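Local structure of aromatic-amino-acid:2-oxoglutarate transaminase (Candida albicans, 6HND) at residues K447-V451 / L452-K456; L457-W460 / K461-Y465; L468-G472 / Y473-V477. The protein probably transfers amino groups between aromatic amino acids (perhaps also 2-aminoadipate) and 2-oxo acids, using pyridoxal 5'-phosphate as cofactor. All coordinates share one frame; numbering follows the deposited sequence.

Interaction 1 of 3, residues K447-V451 / L452-K456; sequences KDVDV and LQKMK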
loop_
_atom_site.group_PDB
_atom_site.type_symbol
_atom_site.label_atom_id
_atom_site.label_comp_id
_atom_site.label_asym_id
_atom_site.label_seq_id
_atom_site.Cartn_x
_atom_site.Cartn_y
_atom_site.Cartn_z
ATOM N N LYS B 447 -26.194 -35.301 -15.584
ATOM C CA LYS B 447 -25.580 -34.553 -16.712
ATOM C C LYS B 447 -26.577 -33.530 -17.284
ATOM O O LYS B 447 -26.131 -32.452 -17.722
ATOM C CB LYS B 447 -25.108 -35.565 -17.762
ATOM C CG LYS B 447 -24.401 -35.010 -18.990
ATOM C CD LYS B 447 -23.903 -36.130 -19.896
ATOM C CE LYS B 447 -23.199 -35.656 -21.144
ATOM N NZ LYS B 447 -22.015 -34.824 -20.804
ATOM N N ASP B 448 -27.868 -33.865 -17.333
ATOM C CA ASP B 448 -28.867 -33.100 -18.132
ATOM C C ASP B 448 -29.589 -32.030 -17.297
ATOM O O ASP B 448 -30.500 -31.396 -17.868
ATOM C CB ASP B 448 -29.892 -34.024 -18.804
ATOM C CG ASP B 448 -30.815 -34.768 -17.854
ATOM O OD1 ASP B 448 -30.356 -35.147 -16.762
ATOM O OD2 ASP B 448 -31.987 -34.960 -18.224
ATOM N N VAL B 449 -29.251 -31.847 -16.011
ATOM C CA VAL B 449 -29.864 -30.777 -15.162
ATOM C C VAL B 449 -29.062 -29.492 -15.398
ATOM O O VAL B 449 -27.889 -29.586 -15.802
ATOM C CB VAL B 449 -29.982 -31.131 -13.666
ATOM C CG1 VAL B 449 -30.777 -32.399 -13.452
ATOM C CG2 VAL B 449 -28.640 -31.231 -12.968
ATOM N N ASP B 450 -29.734 -28.348 -15.257
ATOM C CA ASP B 450 -29.145 -26.990 -15.288
ATOM C C ASP B 450 -28.165 -26.883 -14.105
ATOM O O ASP B 450 -28.622 -26.915 -12.940
ATOM C CB ASP B 450 -30.272 -25.951 -15.259
ATOM C CG ASP B 450 -29.808 -24.512 -15.467
ATOM O OD1 ASP B 450 -28.729 -24.151 -14.937
ATOM O OD2 ASP B 450 -30.547 -23.756 -16.142
ATOM N N VAL B 451 -26.866 -26.807 -14.393
ATOM C CA VAL B 451 -25.781 -26.817 -13.360
ATOM C C VAL B 451 -25.906 -25.596 -12.434
ATOM O O VAL B 451 -25.986 -25.799 -11.204
ATOM C CB VAL B 451 -24.372 -26.877 -13.987
ATOM C CG1 VAL B 451 -23.301 -26.628 -12.939
ATOM C CG2 VAL B 451 -24.126 -28.212 -14.680
ATOM N N LEU B 452 -25.861 -24.387 -12.997
ATOM C CA LEU B 452 -25.965 -23.110 -12.238
ATOM C C LEU B 452 -27.240 -23.109 -11.386
ATOM O O LEU B 452 -27.156 -22.796 -10.186
ATOM C CB LEU B 452 -25.977 -21.935 -13.214
ATOM C CG LEU B 452 -24.681 -21.718 -13.989
ATOM C CD1 LEU B 452 -24.766 -20.437 -14.812
ATOM C CD2 LEU B 452 -23.494 -21.670 -13.044
ATOM N N GLN B 453 -28.375 -23.457 -11.979
ATOM C CA GLN B 453 -29.674 -23.387 -11.281
ATOM C C GLN B 453 -29.658 -24.337 -10.072
ATOM O O GLN B 453 -30.055 -23.904 -8.984
ATOM C CB GLN B 453 -30.803 -23.700 -12.259
ATOM C CG GLN B 453 -32.181 -23.595 -11.629
ATOM C CD GLN B 453 -33.214 -24.402 -12.376
ATOM O OE1 GLN B 453 -33.141 -25.638 -12.459
ATOM N NE2 GLN B 453 -34.196 -23.690 -12.919
ATOM N N LYS B 454 -29.222 -25.591 -10.233
ATOM C CA LYS B 454 -29.273 -26.596 -9.129
ATOM C C LYS B 454 -28.199 -26.285 -8.088
ATOM O O LYS B 454 -28.422 -26.549 -6.878
ATOM C CB LYS B 454 -29.084 -28.024 -9.646
ATOM C CG LYS B 454 -30.231 -28.575 -10.482
ATOM C CD LYS B 454 -31.589 -28.324 -9.856
ATOM C CE LYS B 454 -32.658 -29.245 -10.399
ATOM N NZ LYS B 454 -33.957 -28.962 -9.762
ATOM N N MET B 455 -27.046 -25.797 -8.534
ATOM C CA MET B 455 -25.944 -25.459 -7.599
ATOM C C MET B 455 -26.404 -24.293 -6.713
ATOM O O MET B 455 -26.128 -24.357 -5.512
ATOM C CB MET B 455 -24.640 -25.136 -8.346
ATOM C CG MET B 455 -23.958 -26.380 -8.951
ATOM S SD MET B 455 -23.421 -27.619 -7.715
ATOM C CE MET B 455 -22.209 -26.652 -6.818
ATOM N N LYS B 456 -27.142 -23.313 -7.251
ATOM C CA LYS B 456 -27.665 -22.155 -6.453
ATOM C C LYS B 456 -28.696 -22.654 -5.436
ATOM O O LYS B 456 -28.636 -22.237 -4.284
ATOM C CB LYS B 456 -28.272 -21.059 -7.333
ATOM C CG LYS B 456 -27.263 -20.232 -8.104
ATOM C CD LYS B 456 -27.866 -19.505 -9.299
ATOM C CE LYS B 456 -26.813 -18.814 -10.147
ATOM N NZ LYS B 456 -27.393 -18.289 -11.408
#
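Asp450 caps the start of helix 451-465 by binding the backbone N of Gln453. It is the N-cap residue, and its side chain can be followed outward. Asp450 CB lies 3.8 Å from Gln453 CB. CG is anti to the backbone N (chi1 -173°), which carries the carboxylate forward over the first turn. There, Asp450 CG comes within 3.5 Å of Gln453 CB. Asp450 OD1 accepts from Gln453 N at 3.1 Å, and the N-H points at it nearly straight, at 165°. The donor meets OD1 from above the carboxylate plane, well out of that plane. Within this turn, Asp450 OD2 approaches Gln453 CB. The two side chains cross at about a right angle, while the carboxylate and the Gln453 amide lie only 21° from parallel.

Two backbone bonds continue the turn. Lys454 N donates to Asp450 O at 3.1 Å, and Met455 N donates to Val451 O at 2.9 Å. Apolar atoms flank them. Before the cap, Val449 CG2 touches Lys454 CG at 4.0 Å, the two side chains crossing. On the inner flank, Val451 and Met455 run side by side, and Val451 CG1 meets Met455 CG at 4.0 Å. The end of Lys454 leads away, and its NZ donates to Leu521 O.

The chemistry is that of a helix N-terminus. An acceptor takes up an N-H that has no preceding turn to bind, and the carboxylate charge probably also suits the positive end of the helix dipole.

Interaction 2 of 3, residues L457-W460 / K461-Y465; sequences LLLW and KLISY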
loop_
_atom_site.group_PDB
_atom_site.type_symbol
_atom_site.label_atom_id
_atom_site.label_comp_id
_atom_site.label_asym_id
_atom_site.label_seq_id
_atom_site.Cartn_x
_atom_site.Cartn_y
_atom_site.Cartn_z
ATOM N N LEU B 457 -29.579 -23.550 -5.856
ATOM C CA LEU B 457 -30.621 -24.149 -4.993
ATOM C C LEU B 457 -29.935 -24.930 -3.867
ATOM O O LEU B 457 -30.337 -24.755 -2.705
ATOM C CB LEU B 457 -31.508 -25.042 -5.868
ATOM C CG LEU B 457 -32.936 -25.236 -5.367
ATOM C CD1 LEU B 457 -33.617 -23.895 -5.149
ATOM C CD2 LEU B 457 -33.731 -26.104 -6.325
ATOM N N LEU B 458 -28.877 -25.687 -4.198
ATOM C CA LEU B 458 -28.092 -26.486 -3.221
ATOM C C LEU B 458 -27.378 -25.538 -2.253
ATOM O O LEU B 458 -27.290 -25.864 -1.045
ATOM C CB LEU B 458 -27.113 -27.388 -3.978
ATOM C CG LEU B 458 -26.212 -28.276 -3.126
ATOM C CD1 LEU B 458 -27.006 -29.035 -2.072
ATOM C CD2 LEU B 458 -25.424 -29.248 -4.005
ATOM N N LEU B 459 -26.911 -24.384 -2.740
ATOM C CA LEU B 459 -26.211 -23.404 -1.870
ATOM C C LEU B 459 -27.185 -22.937 -0.775
ATOM O O LEU B 459 -26.803 -22.990 0.416
ATOM C CB LEU B 459 -25.688 -22.227 -2.697
ATOM C CG LEU B 459 -24.792 -21.248 -1.928
ATOM C CD1 LEU B 459 -23.538 -21.939 -1.398
ATOM C CD2 LEU B 459 -24.421 -20.038 -2.790
ATOM N N TRP B 460 -28.411 -22.539 -1.142
ATOM C CA TRP B 460 -29.446 -22.156 -0.148
ATOM C C TRP B 460 -29.590 -23.273 0.899
ATOM O O TRP B 460 -29.630 -22.945 2.088
ATOM C CB TRP B 460 -30.784 -21.855 -0.817
ATOM C CG TRP B 460 -30.806 -20.568 -1.567
ATOM C CD1 TRP B 460 -30.953 -20.396 -2.915
ATOM C CD2 TRP B 460 -30.679 -19.258 -0.995
ATOM N NE1 TRP B 460 -30.939 -19.062 -3.214
ATOM C CE2 TRP B 460 -30.763 -18.342 -2.061
ATOM C CE3 TRP B 460 -30.501 -18.775 0.305
ATOM C CZ2 TRP B 460 -30.667 -16.967 -1.857
ATOM C CZ3 TRP B 460 -30.395 -17.419 0.503
ATOM C CH2 TRP B 460 -30.477 -16.528 -0.564
ATOM N N LYS B 461 -29.620 -24.543 0.476
ATOM C CA LYS B 461 -29.743 -25.720 1.383
ATOM C C LYS B 461 -28.579 -25.789 2.392
ATOM O O LYS B 461 -28.828 -26.053 3.591
ATOM C CB LYS B 461 -29.793 -27.012 0.565
ATOM C CG LYS B 461 -30.373 -28.194 1.316
ATOM C CD LYS B 461 -31.713 -27.862 1.954
ATOM C CE LYS B 461 -32.586 -29.065 2.168
ATOM N NZ LYS B 461 -33.781 -28.690 2.947
ATOM N N LEU B 462 -27.342 -25.607 1.928
ATOM C CA LEU B 462 -26.137 -25.611 2.801
ATOM C C LEU B 462 -26.289 -24.485 3.831
ATOM O O LEU B 462 -26.071 -24.748 5.034
ATOM C CB LEU B 462 -24.857 -25.400 1.978
ATOM C CG LEU B 462 -24.517 -26.444 0.914
ATOM C CD1 LEU B 462 -23.151 -26.152 0.347
ATOM C CD2 LEU B 462 -24.540 -27.843 1.460
ATOM N N ILE B 463 -26.652 -23.272 3.380
ATOM C CA ILE B 463 -26.827 -22.090 4.284
ATOM C C ILE B 463 -27.865 -22.455 5.354
ATOM O O ILE B 463 -27.540 -22.294 6.544
ATOM C CB ILE B 463 -27.195 -20.811 3.514
ATOM C CG1 ILE B 463 -26.084 -20.390 2.544
ATOM C CG2 ILE B 463 -27.553 -19.692 4.485
ATOM C CD1 ILE B 463 -26.527 -19.384 1.504
ATOM N N SER B 464 -29.006 -23.036 4.965
ATOM C CA SER B 464 -30.068 -23.500 5.907
ATOM C C SER B 464 -29.530 -24.595 6.836
ATOM O O SER B 464 -29.923 -24.577 8.010
ATOM C CB SER B 464 -31.345 -23.925 5.219
ATOM O OG SER B 464 -31.139 -25.044 4.398
ATOM N N TYR B 465 -28.586 -25.432 6.394
ATOM C CA TYR B 465 -27.953 -26.478 7.253
ATOM C C TYR B 465 -26.782 -25.925 8.099
ATOM O O TYR B 465 -26.245 -26.691 8.920
ATOM C CB TYR B 465 -27.540 -27.682 6.403
ATOM C CG TYR B 465 -28.575 -28.778 6.333
ATOM C CD1 TYR B 465 -29.764 -28.612 5.631
ATOM C CD2 TYR B 465 -28.357 -29.994 6.962
ATOM C CE1 TYR B 465 -30.712 -29.626 5.567
ATOM C CE2 TYR B 465 -29.279 -31.022 6.887
ATOM C CZ TYR B 465 -30.464 -30.830 6.203
ATOM O OH TYR B 465 -31.359 -31.850 6.168
#
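Helix 451-465 continues here through its last turns, and the contact is one of i to i+3 and i to i+4 neighbours. Leu459 and Ile463 meet one turn apart, with Leu459 CG 4.3 Å from Ile463 CD1. The same methyl also reaches Trp460, where CD1 of Ile463 lies 4.2 Å from CE3 of the Trp460 indole. It approaches the ring obliquely. The two side chains lie side by side and point the same way. Ile463 CG1 is anti to its carbonyl carbon (chi1 -63°), which lays the ethyl branch back along the helix toward both partners. On another flank, Leu458 CD1 and Leu462 CD2 make a looser contact at 4.5 Å.

Four backbone bonds, all i to i+4, hold the turn. Lys461 N to Leu457 O is the longest at 3.3 Å. Ile463 N to Leu459 O is 3.0 Å, and Leu462 N binds Leu458 O in the same way. Ser464 N reaches Trp460 O at 2.9 Å. Near the end of the helix, Ser464 OG donates to Lys461 O at 2.6 Å. This bond probably holds the serine hydroxyl in place. The Lys461 oxygen also accepts from Tyr465 N, and both donors come from the same face of its plane.

The flanks of the helix have different neighbours. Leu458 and Leu462 pack on Phe489 of strand 488-492 and on helix 499-518, where Lys461 forms a salt bridge with Glu515. Trp460 faces the second subunit: its NE1 donates to Asp26 of that subunit, and its ring packs edge-to-face with Phe32 of that subunit.

Interaction 3 of 3, residues L468-G472 / Y473-V477; sequences LVVPG and YNMTV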
loop_
_atom_site.group_PDB
_atom_site.type_symbol
_atom_site.label_atom_id
_atom_site.label_comp_id
_atom_site.label_asym_id
_atom_site.label_seq_id
_atom_site.Cartn_x
_atom_site.Cartn_y
_atom_site.Cartn_z
ATOM N N LEU B 468 -21.232 -22.641 5.479
ATOM C CA LEU B 468 -20.912 -21.655 4.419
ATOM C C LEU B 468 -19.774 -22.194 3.533
ATOM O O LEU B 468 -18.748 -22.661 4.081
ATOM C CB LEU B 468 -20.529 -20.329 5.073
ATOM C CG LEU B 468 -21.550 -19.717 6.043
ATOM C CD1 LEU B 468 -21.046 -18.361 6.557
ATOM C CD2 LEU B 468 -22.935 -19.576 5.403
ATOM N N VAL B 469 -19.956 -22.121 2.210
ATOM C CA VAL B 469 -18.948 -22.523 1.188
ATOM C C VAL B 469 -18.999 -21.521 0.035
ATOM O O VAL B 469 -19.857 -20.642 0.052
ATOM C CB VAL B 469 -19.166 -23.964 0.685
ATOM C CG1 VAL B 469 -19.056 -24.961 1.816
ATOM C CG2 VAL B 469 -20.482 -24.127 -0.052
ATOM N N VAL B 470 -18.063 -21.650 -0.915
ATOM C CA VAL B 470 -17.967 -20.810 -2.136
ATOM C C VAL B 470 -18.309 -21.706 -3.310
ATOM O O VAL B 470 -17.620 -22.689 -3.520
ATOM C CB VAL B 470 -16.573 -20.186 -2.279
ATOM C CG1 VAL B 470 -16.448 -19.362 -3.553
ATOM C CG2 VAL B 470 -16.253 -19.324 -1.081
ATOM N N PRO B 471 -19.373 -21.407 -4.089
ATOM C CA PRO B 471 -19.640 -22.123 -5.332
ATOM C C PRO B 471 -18.605 -21.753 -6.407
ATOM O O PRO B 471 -18.164 -20.609 -6.451
ATOM C CB PRO B 471 -21.042 -21.622 -5.718
ATOM C CG PRO B 471 -21.089 -20.225 -5.175
ATOM C CD PRO B 471 -20.337 -20.322 -3.868
ATOM N N GLY B 472 -18.235 -22.727 -7.234
ATOM C CA GLY B 472 -17.226 -22.567 -8.295
ATOM C C GLY B 472 -17.635 -21.525 -9.318
ATOM O O GLY B 472 -16.739 -20.856 -9.860
ATOM N N TYR B 473 -18.939 -21.350 -9.555
ATOM C CA TYR B 473 -19.457 -20.371 -10.542
ATOM C C TYR B 473 -19.079 -18.944 -10.103
ATOM O O TYR B 473 -18.942 -18.093 -10.984
ATOM C CB TYR B 473 -20.950 -20.569 -10.828
ATOM C CG TYR B 473 -21.862 -20.551 -9.632
ATOM C CD1 TYR B 473 -22.150 -19.368 -8.964
ATOM C CD2 TYR B 473 -22.488 -21.707 -9.203
ATOM C CE1 TYR B 473 -22.998 -19.346 -7.870
ATOM C CE2 TYR B 473 -23.366 -21.694 -8.132
ATOM C CZ TYR B 473 -23.622 -20.512 -7.468
ATOM O OH TYR B 473 -24.460 -20.513 -6.396
ATOM N N ASN B 474 -18.818 -18.694 -8.820
ATOM C CA ASN B 474 -18.356 -17.360 -8.351
ATOM C C ASN B 474 -16.866 -17.142 -8.664
ATOM O O ASN B 474 -16.383 -16.001 -8.453
ATOM C CB ASN B 474 -18.634 -17.146 -6.867
ATOM C CG ASN B 474 -20.066 -16.732 -6.582
ATOM O OD1 ASN B 474 -20.859 -16.496 -7.499
ATOM N ND2 ASN B 474 -20.394 -16.631 -5.304
ATOM N N MET B 475 -16.122 -18.139 -9.143
ATOM C CA MET B 475 -14.649 -17.963 -9.256
ATOM C C MET B 475 -14.184 -18.183 -10.693
ATOM O O MET B 475 -13.043 -18.627 -10.887
ATOM C CB MET B 475 -13.940 -18.907 -8.297
ATOM C CG MET B 475 -14.086 -18.439 -6.858
ATOM S SD MET B 475 -13.386 -19.640 -5.698
ATOM C CE MET B 475 -14.382 -21.065 -6.129
ATOM N N THR B 476 -15.022 -17.778 -11.641
ATOM C CA THR B 476 -14.851 -18.027 -13.085
ATOM C C THR B 476 -14.303 -16.777 -13.751
ATOM O O THR B 476 -14.634 -15.683 -13.295
ATOM C CB THR B 476 -16.159 -18.456 -13.758
ATOM O OG1 THR B 476 -17.165 -17.477 -13.480
ATOM C CG2 THR B 476 -16.601 -19.823 -13.284
ATOM N N VAL B 477 -13.505 -16.961 -14.803
ATOM C CA VAL B 477 -13.170 -15.884 -15.770
ATOM C C VAL B 477 -14.426 -15.578 -16.591
ATOM O O VAL B 477 -14.770 -14.401 -16.720
ATOM C CB VAL B 477 -11.979 -16.302 -16.636
ATOM C CG1 VAL B 477 -11.697 -15.262 -17.715
ATOM C CG2 VAL B 477 -10.756 -16.566 -15.749
#
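Pro471 lies over one face of the Tyr473 ring, and this is the tight part of the contact. Pro471 CB sits 3.5 Å from the Tyr473 ring centroid, 21° off the normal, in a CH-pi contact. It is offset toward the rim, with Tyr473 CZ only 3.3 Å from Pro471 CB. Pro471 CG lies beside it, 3.4 Å from Tyr473 CE1. The ring folds back over the proline because Tyr473 CG stands between its backbone N and carbonyl carbon (chi1 55°).

The backbone turns in a short 3-10 segment. Asn474 N binds Pro471 O at 3.1 Å, and Met475 N binds Gly472 O at 2.9 Å. Both are i to i+3 bonds, as in a 3-10 turn.

The exposed side is looser. Asn474 ND2 comes no nearer than 3.7 Å to Pro471 CG. The buried Met475 crosses Val470 at about a right angle, with Met475 CE 3.7 Å from Val470 CG1.

Strand 470-471 pairs with strand 488-492. Tyr473 packs on helix 451-465 through Leu452, Lys456 and Leu459. The side chain of Met475 lies about 4 Å from that of Asn252, which binds pyridoxal 5'-phosphate.

How the interactions relate
Interactions 1 and 2 share helix 451-465: interaction 1 opens it at the surface, and interaction 2 runs through its later, partly buried turns. Interaction 3 is the strand and turn that follow. The three centres are each about 14 Å apart. Tyr473 of interaction 3 joins them, with its OH 3.3 Å from Lys456 CG and 3.6 Å from Leu459 CD2. Val469 CG2 also packs on Leu462 CD1. The chemistry changes with place. A charged cap marks the exposed end, leucine and isoleucine packing mark the helix body, and a proline-tyrosine CH-pi contact marks the turn. Interactions 2 and 3 both touch the second subunit. Interaction 3 alone comes close to the cofactor site.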